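Local coordinates for protein agglutinin (Rhizoctonia solani, PDB 4G9M) that probably binds carbohydrates as a ricin-type beta-trefoil lectin that assembles into a domain-swapped dimer, at residues B[109-114]-B[124-129]. Numbering follows the deposited sequence.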
loop_
_atom_site.group_PDB
_atom_site.type_symbol
_atom_site.label_atom_id
_atom_site.label_comp_id
_atom_site.label_asym_id
_atom_site.label_seq_id
_atom_site.Cartn_x
_atom_site.Cartn_y
_atom_site.Cartn_z
ATOM N N PHE B 109 -6.674 12.235 -1.564
ATOM C CA PHE B 109 -6.547 12.311 -3.023
ATOM C C PHE B 109 -5.682 11.224 -3.623
ATOM O O PHE B 109 -4.590 10.940 -3.123
ATOM C CB PHE B 109 -6.044 13.688 -3.449
ATOM C CG PHE B 109 -7.005 14.789 -3.110
ATOM C CD1 PHE B 109 -8.061 15.093 -3.957
ATOM C CD2 PHE B 109 -6.885 15.479 -1.922
ATOM C CE1 PHE B 109 -8.969 16.088 -3.629
ATOM C CE2 PHE B 109 -7.795 16.481 -1.579
ATOM C CZ PHE B 109 -8.837 16.779 -2.441
ATOM N N VAL B 110 -6.180 10.644 -4.717
ATOM C CA VAL B 110 -5.449 9.631 -5.476
ATOM C C VAL B 110 -5.357 9.992 -6.956
ATOM O O VAL B 110 -6.138 10.805 -7.446
ATOM C CB VAL B 110 -6.095 8.230 -5.353
ATOM C CG1 VAL B 110 -5.929 7.675 -3.924
ATOM C CG2 VAL B 110 -7.551 8.250 -5.787
ATOM N N LEU B 111 -4.410 9.368 -7.659
ATOM C CA LEU B 111 -4.303 9.494 -9.109
ATOM C C LEU B 111 -5.506 8.831 -9.755
ATOM O O LEU B 111 -5.816 7.671 -9.477
ATOM C CB LEU B 111 -3.015 8.851 -9.634
ATOM C CG LEU B 111 -1.814 9.786 -9.824
ATOM C CD1 LEU B 111 -1.509 10.543 -8.568
ATOM C CD2 LEU B 111 -0.590 9.007 -10.294
ATOM N N ASP B 112 -6.154 9.566 -10.644
ATOM C CA ASP B 112 -7.454 9.168 -11.180
ATOM C C ASP B 112 -7.450 9.314 -12.696
ATOM O O ASP B 112 -7.176 10.384 -13.214
ATOM C CB ASP B 112 -8.522 10.073 -10.534
ATOM C CG ASP B 112 -9.924 9.812 -11.036
ATOM O OD1 ASP B 112 -10.161 9.798 -12.264
ATOM O OD2 ASP B 112 -10.825 9.674 -10.182
ATOM N N LEU B 113 -7.750 8.242 -13.422
ATOM C CA LEU B 113 -7.950 8.377 -14.862
ATOM C C LEU B 113 -9.372 8.894 -15.089
ATOM O O LEU B 113 -10.353 8.166 -14.909
ATOM C CB LEU B 113 -7.699 7.044 -15.588
ATOM C CG LEU B 113 -7.738 7.082 -17.124
ATOM C CD1 LEU B 113 -6.780 8.132 -17.689
ATOM C CD2 LEU B 113 -7.383 5.719 -17.681
ATOM N N LYS B 114 -9.467 10.162 -15.479
ATOM C CA LYS B 114 -10.721 10.911 -15.488
ATOM C C LYS B 114 -11.904 10.174 -16.129
ATOM O O LYS B 114 -11.864 9.822 -17.309
ATOM C CB LYS B 114 -10.500 12.259 -16.191
ATOM C CG LYS B 114 -11.682 13.233 -16.148
ATOM C CD LYS B 114 -11.336 14.471 -16.961
ATOM C CE LYS B 114 -12.444 15.501 -16.954
ATOM N NZ LYS B 114 -12.132 16.600 -17.922
ATOM N N VAL B 124 -5.200 12.437 -16.429
ATOM C CA VAL B 124 -5.077 11.865 -15.097
ATOM C C VAL B 124 -5.118 13.048 -14.150
ATOM O O VAL B 124 -4.456 14.061 -14.387
ATOM C CB VAL B 124 -3.776 11.083 -14.957
ATOM C CG1 VAL B 124 -3.571 10.651 -13.515
ATOM C CG2 VAL B 124 -3.815 9.893 -15.878
ATOM N N ILE B 125 -5.921 12.930 -13.097
ATOM C CA ILE B 125 -6.183 14.071 -12.225
ATOM C C ILE B 125 -6.064 13.610 -10.776
ATOM O O ILE B 125 -6.129 12.414 -10.502
ATOM C CB ILE B 125 -7.608 14.630 -12.445
ATOM C CG1 ILE B 125 -8.661 13.517 -12.324
ATOM C CG2 ILE B 125 -7.726 15.313 -13.816
ATOM C CD1 ILE B 125 -10.119 14.026 -12.303
ATOM N N TYR B 126 -5.874 14.551 -9.852
ATOM C CA TYR B 126 -6.043 14.235 -8.425
ATOM C C TYR B 126 -7.526 14.216 -8.155
ATOM O O TYR B 126 -8.258 15.075 -8.662
ATOM C CB TYR B 126 -5.335 15.266 -7.518
ATOM C CG TYR B 126 -3.840 15.142 -7.656
ATOM C CD1 TYR B 126 -3.146 14.152 -6.987
ATOM C CD2 TYR B 126 -3.134 15.966 -8.517
ATOM C CE1 TYR B 126 -1.767 13.994 -7.163
ATOM C CE2 TYR B 126 -1.746 15.812 -8.691
ATOM C CZ TYR B 126 -1.084 14.834 -8.019
ATOM O OH TYR B 126 0.285 14.669 -8.205
ATOM N N TYR B 127 -7.997 13.248 -7.379
ATOM C CA TYR B 127 -9.441 13.176 -7.122
ATOM C C TYR B 127 -9.688 12.402 -5.846
ATOM O O TYR B 127 -8.928 11.502 -5.505
ATOM C CB TYR B 127 -10.142 12.471 -8.277
ATOM C CG TYR B 127 -11.601 12.817 -8.562
ATOM C CD1 TYR B 127 -11.996 14.111 -8.932
ATOM C CD2 TYR B 127 -12.570 11.820 -8.566
ATOM C CE1 TYR B 127 -13.321 14.399 -9.252
ATOM C CE2 TYR B 127 -13.900 12.103 -8.890
ATOM C CZ TYR B 127 -14.271 13.390 -9.223
ATOM O OH TYR B 127 -15.578 13.650 -9.564
ATOM N N ASN B 128 -10.764 12.742 -5.152
ATOM C CA ASN B 128 -11.118 12.059 -3.908
ATOM C C ASN B 128 -11.140 10.553 -4.105
ATOM O O ASN B 128 -11.716 10.061 -5.077
ATOM C CB ASN B 128 -12.495 12.543 -3.432
ATOM C CG ASN B 128 -12.828 12.059 -2.039
ATOM O OD1 ASN B 128 -12.331 12.598 -1.054
ATOM N ND2 ASN B 128 -13.678 11.043 -1.947
ATOM N N ASN B 129 -10.508 9.826 -3.191
ATOM C CA ASN B 129 -10.413 8.382 -3.311
ATOM C C ASN B 129 -11.768 7.774 -3.000
ATOM O O ASN B 129 -12.217 7.769 -1.852
ATOM C CB ASN B 129 -9.334 7.815 -2.372
ATOM C CG ASN B 129 -9.047 6.341 -2.621
ATOM O OD1 ASN B 129 -9.552 5.749 -3.577
ATOM N ND2 ASN B 129 -8.213 5.740 -1.760
#
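Val110 and Asp112 pair with Tyr127 and Ile125 through four antiparallel backbone hydrogen bonds, the straightest running from Val110 N to Tyr127 O (3.0 Å), while the short axes of strands 109-113 and 124-128 approach to 4.4 Å. Their directions differ by 138°, well short of 180°, which is consistent with a twisted ladder. Val124 CA adds a CA-H...O contact to Asp112 O at 3.2 Å, beside the bond that this oxygen accepts from Ile125 N.

The side chains of Val110, Asp112, Ile125 and Tyr127 share one face. Asp112 CG is anti to the backbone N (chi1 178°), and the Asp112 and Tyr127 side chains lie side by side, with the carboxylate and ring planes 76° apart. Asp112 OD2 lies 3.2 Å from Tyr127 CD2 and accepts a hydrogen bond from Gln135 NE2. On the other face, Leu111 CD1 meets Tyr126 CE1 at 3.7 Å, the two side chains pointing the same way. Leu111 CG also meets Val124 CG1 at 4.2 Å, and Val81 of strand 81-84 packs against all three; Tyr126 OH is hydrogen-bonded to Gly70 O.

Past the end of strand 124-128, Asn129 CG meets Val110 CG1 at 3.6 Å; Asn129 ND2 is hydrogen-bonded to Asn56 OD1 of the second subunit. The antiparallel register, with the strands joined in sequence by the intervening loop, makes this a twisted beta hairpin, a recurring building unit of the ricin-type beta-trefoil fold.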